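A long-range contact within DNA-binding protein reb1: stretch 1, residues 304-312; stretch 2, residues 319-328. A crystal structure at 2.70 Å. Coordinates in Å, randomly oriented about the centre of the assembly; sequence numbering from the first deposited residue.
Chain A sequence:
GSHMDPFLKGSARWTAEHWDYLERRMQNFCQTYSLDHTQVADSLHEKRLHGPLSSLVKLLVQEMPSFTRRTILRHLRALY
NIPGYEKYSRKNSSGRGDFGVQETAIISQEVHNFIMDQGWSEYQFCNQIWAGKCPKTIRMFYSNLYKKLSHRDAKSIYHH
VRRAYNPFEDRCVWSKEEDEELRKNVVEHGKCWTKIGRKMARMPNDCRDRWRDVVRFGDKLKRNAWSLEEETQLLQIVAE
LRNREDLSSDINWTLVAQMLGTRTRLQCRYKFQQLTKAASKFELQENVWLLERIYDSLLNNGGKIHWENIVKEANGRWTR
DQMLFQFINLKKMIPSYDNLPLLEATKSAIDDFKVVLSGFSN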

# COMPACT_ATOMS: atom_id res chain seq x y z
N LYS A 304 -3.26 -2.59 33.33
CA LYS A 304 -3.00 -2.50 31.90
C LYS A 304 -1.97 -3.55 31.48
O LYS A 304 -1.27 -4.12 32.32
CB LYS A 304 -2.51 -1.10 31.53
N ILE A 305 -1.88 -3.80 30.18
CA ILE A 305 -0.96 -4.81 29.67
C ILE A 305 0.17 -4.20 28.85
O ILE A 305 -0.04 -3.73 27.73
CB ILE A 305 -1.69 -5.84 28.79
CG1 ILE A 305 -2.92 -6.38 29.52
CG2 ILE A 305 -0.75 -6.96 28.41
CD1 ILE A 305 -3.76 -7.32 28.69
N HIS A 306 1.37 -4.21 29.41
CA HIS A 306 2.56 -3.78 28.69
C HIS A 306 3.13 -4.94 27.88
O HIS A 306 3.73 -5.86 28.44
CB HIS A 306 3.61 -3.22 29.66
CG HIS A 306 3.26 -1.87 30.21
ND1 HIS A 306 3.95 -1.29 31.25
CD2 HIS A 306 2.31 -0.98 29.85
CE1 HIS A 306 3.43 -0.11 31.52
NE2 HIS A 306 2.43 0.11 30.68
N TRP A 307 2.94 -4.89 26.57
CA TRP A 307 3.30 -5.99 25.69
C TRP A 307 4.77 -6.01 25.29
O TRP A 307 5.25 -7.00 24.73
CB TRP A 307 2.44 -5.96 24.42
CG TRP A 307 1.01 -6.31 24.67
CD1 TRP A 307 -0.02 -5.45 24.86
CD2 TRP A 307 0.46 -7.63 24.78
NE1 TRP A 307 -1.19 -6.14 25.07
CE2 TRP A 307 -0.92 -7.49 25.02
CE3 TRP A 307 1.00 -8.92 24.68
CZ2 TRP A 307 -1.77 -8.58 25.18
CZ3 TRP A 307 0.16 -10.00 24.84
CH2 TRP A 307 -1.21 -9.82 25.08
N GLU A 308 5.48 -4.92 25.58
CA GLU A 308 6.89 -4.82 25.22
C GLU A 308 7.71 -5.96 25.81
O GLU A 308 8.57 -6.53 25.13
CB GLU A 308 7.46 -3.47 25.67
N ASN A 309 7.44 -6.30 27.07
CA ASN A 309 8.17 -7.36 27.75
C ASN A 309 7.69 -8.75 27.34
O ASN A 309 8.47 -9.70 27.35
CB ASN A 309 8.04 -7.20 29.27
CG ASN A 309 8.56 -5.86 29.76
OD1 ASN A 309 7.82 -4.87 29.80
ND2 ASN A 309 9.84 -5.82 30.12
N ILE A 310 6.42 -8.86 27.00
CA ILE A 310 5.84 -10.14 26.61
C ILE A 310 6.39 -10.60 25.27
O ILE A 310 6.76 -11.76 25.10
CB ILE A 310 4.30 -10.07 26.53
CG1 ILE A 310 3.73 -9.28 27.71
CG2 ILE A 310 3.70 -11.47 26.47
CD1 ILE A 310 3.98 -9.91 29.06
N VAL A 311 6.43 -9.67 24.31
CA VAL A 311 6.96 -9.96 22.98
C VAL A 311 8.41 -10.42 23.05
O VAL A 311 8.80 -11.38 22.40
CB VAL A 311 6.86 -8.73 22.06
CG1 VAL A 311 7.59 -8.97 20.75
CG2 VAL A 311 5.41 -8.36 21.81
N LYS A 312 9.20 -9.71 23.86
CA LYS A 312 10.62 -10.01 24.01
C LYS A 312 10.84 -11.42 24.55
O LYS A 312 11.73 -12.14 24.09
CB LYS A 312 11.28 -8.98 24.92
N THR A 319 4.42 -12.82 17.08
CA THR A 319 4.48 -11.37 17.00
C THR A 319 3.47 -10.79 17.98
O THR A 319 2.64 -11.52 18.51
CB THR A 319 4.19 -10.85 15.59
OG1 THR A 319 4.58 -9.47 15.49
CG2 THR A 319 2.71 -10.98 15.26
N ARG A 320 3.55 -9.48 18.21
CA ARG A 320 2.63 -8.81 19.12
C ARG A 320 1.18 -9.08 18.75
O ARG A 320 0.40 -9.55 19.58
CB ARG A 320 2.90 -7.30 19.12
CG ARG A 320 2.05 -6.51 20.11
CD ARG A 320 2.26 -5.02 19.95
NE ARG A 320 1.52 -4.25 20.94
CZ ARG A 320 0.27 -3.82 20.79
NH1 ARG A 320 -0.39 -4.09 19.68
NH2 ARG A 320 -0.32 -3.12 21.75
N ASP A 321 0.82 -8.80 17.51
CA ASP A 321 -0.57 -8.95 17.06
C ASP A 321 -1.07 -10.39 17.18
O ASP A 321 -2.26 -10.61 17.39
CB ASP A 321 -0.71 -8.45 15.62
CG ASP A 321 -0.52 -6.94 15.51
OD1 ASP A 321 -1.01 -6.21 16.39
OD2 ASP A 321 0.13 -6.49 14.54
N GLN A 322 -0.17 -11.35 17.05
CA GLN A 322 -0.55 -12.76 17.17
C GLN A 322 -0.89 -13.13 18.61
O GLN A 322 -1.82 -13.90 18.86
CB GLN A 322 0.58 -13.66 16.66
CG GLN A 322 0.57 -13.86 15.16
CD GLN A 322 1.76 -14.65 14.68
OE1 GLN A 322 2.82 -14.64 15.31
NE2 GLN A 322 1.60 -15.33 13.55
N MET A 323 -0.15 -12.58 19.56
CA MET A 323 -0.42 -12.83 20.97
C MET A 323 -1.71 -12.13 21.38
O MET A 323 -2.51 -12.68 22.14
CB MET A 323 0.74 -12.36 21.85
CG MET A 323 2.10 -12.74 21.30
SD MET A 323 3.41 -12.60 22.52
CE MET A 323 3.01 -13.98 23.56
N LEU A 324 -1.91 -10.92 20.86
CA LEU A 324 -3.14 -10.18 21.10
C LEU A 324 -4.34 -10.94 20.55
O LEU A 324 -5.38 -11.02 21.19
CB LEU A 324 -3.08 -8.78 20.47
CG LEU A 324 -2.57 -7.63 21.34
CD1 LEU A 324 -1.13 -7.85 21.73
CD2 LEU A 324 -2.72 -6.32 20.60
N PHE A 325 -4.17 -11.50 19.36
CA PHE A 325 -5.21 -12.30 18.74
C PHE A 325 -5.57 -13.49 19.62
O PHE A 325 -6.75 -13.79 19.81
CB PHE A 325 -4.76 -12.79 17.36
CG PHE A 325 -5.78 -13.61 16.64
CD1 PHE A 325 -6.91 -13.02 16.10
CD2 PHE A 325 -5.62 -14.98 16.51
CE1 PHE A 325 -7.86 -13.78 15.43
CE2 PHE A 325 -6.57 -15.75 15.85
CZ PHE A 325 -7.69 -15.14 15.31
N GLN A 326 -4.55 -14.14 20.18
CA GLN A 326 -4.76 -15.30 21.03
C GLN A 326 -5.44 -14.91 22.34
O GLN A 326 -6.29 -15.65 22.85
CB GLN A 326 -3.43 -16.00 21.31
CG GLN A 326 -3.56 -17.23 22.20
CD GLN A 326 -4.36 -18.35 21.55
OE1 GLN A 326 -4.59 -18.34 20.34
NE2 GLN A 326 -4.78 -19.31 22.36
N PHE A 327 -5.07 -13.76 22.88
CA PHE A 327 -5.66 -13.27 24.11
C PHE A 327 -7.15 -12.95 23.92
O PHE A 327 -7.96 -13.22 24.81
CB PHE A 327 -4.91 -12.03 24.61
CG PHE A 327 -5.42 -11.49 25.91
CD1 PHE A 327 -5.65 -12.34 26.99
CD2 PHE A 327 -5.65 -10.14 26.08
CE1 PHE A 327 -6.11 -11.85 28.19
CE2 PHE A 327 -6.11 -9.64 27.28
CZ PHE A 327 -6.34 -10.50 28.34
N ILE A 328 -7.50 -12.40 22.76
CA ILE A 328 -8.89 -12.09 22.45
C ILE A 328 -9.75 -13.35 22.48
O ILE A 328 -10.81 -13.38 23.09
CB ILE A 328 -9.03 -11.42 21.06
CG1 ILE A 328 -8.26 -10.10 21.01
CG2 ILE A 328 -10.50 -11.17 20.74
CD1 ILE A 328 -8.77 -9.08 21.98

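The contact is held together by apolar packing, and its centre is a single tryptophan. No hydrogen bond passes between the two stretches, so the 410 Å² of buried surface, summed over both sides, reflects the fit of side chains. The two helices cross at a steep angle, their N-to-C directions 104° apart, and their axes come no closer than 10.3 Å. Of all the residues here, Trp307 has the largest area covered by the other stretch, 114 Å².

Trp307 projects toward the second helix and sits as a knob among Arg320, Met323, Leu324 and Phe327. These four positions lie along one side of a helix, at intervals of three or four residues or side by side, and together they form a pocket broad enough for an indole. The most intimate contact is a CH-pi interaction: Leu324 CD1 stands 3.4 Å from the centroid of the six-membered ring of Trp307, only 15° off the ring normal, and comes within 3.3 Å of Trp307 CE2. A methyl group suits this place because its weakly polarized C-H bonds can lie against the electron-rich face of the indole. The CA-to-CB bond of Leu324 points sideways, yet the end of its side chain comes nearer; its chi1 is -92°, between wells.

Further apolar contacts extend the packing. Phe327 approaches the edge of the indole, near its plane, with Phe327 CD2 4.3 Å from Trp307 CZ2. The same phenyl ring also receives Ile305, whose CD1 lies 3.6 Å from Phe327 CE2; a broad, flat ring suits this place because it can be touched by two residues at once. The extended isoleucine, m at chi1 and t at chi2, carries its terminal methyl to the aromatic ring from the loop that precedes the first helix. Met323 serves two neighbours: its CB is 3.9 Å from Trp307 CZ3, while its CE is 3.9 Å from Ile310 CG2. A long, flexible thioether is well suited to such a task, since it can bend to follow an irregular surface. Ile310 starts toward the second stretch, but the end of its side chain leads away, leaving the CG2 methyl to meet Met323.

Arg320 contributes both its aliphatic base and its charged end. Val311 CG2 packs 3.8 Å from Arg320 CB, close to where the backbones are nearest, the CA atoms of Val311 and Arg320 being 5.9 Å apart. A compact, branched valine fits this narrow gap. The arginine chain is t through chi1, chi2 and chi3, and its extension brings Arg320 NH2 to 3.9 Å from Trp307 CD1, an oblique approach rather than a stack.

The polar bonds lie within the stretches and support the framework. Val311 N donates to Trp307 O at 2.9 Å, and Phe327 N to Met323 O at 2.9 Å, so helical turns link residues that share the interface. At the start of the second helix, Thr319 N donates to Gln322 OE1 at 3.0 Å, with a nearly straight angle of 168°.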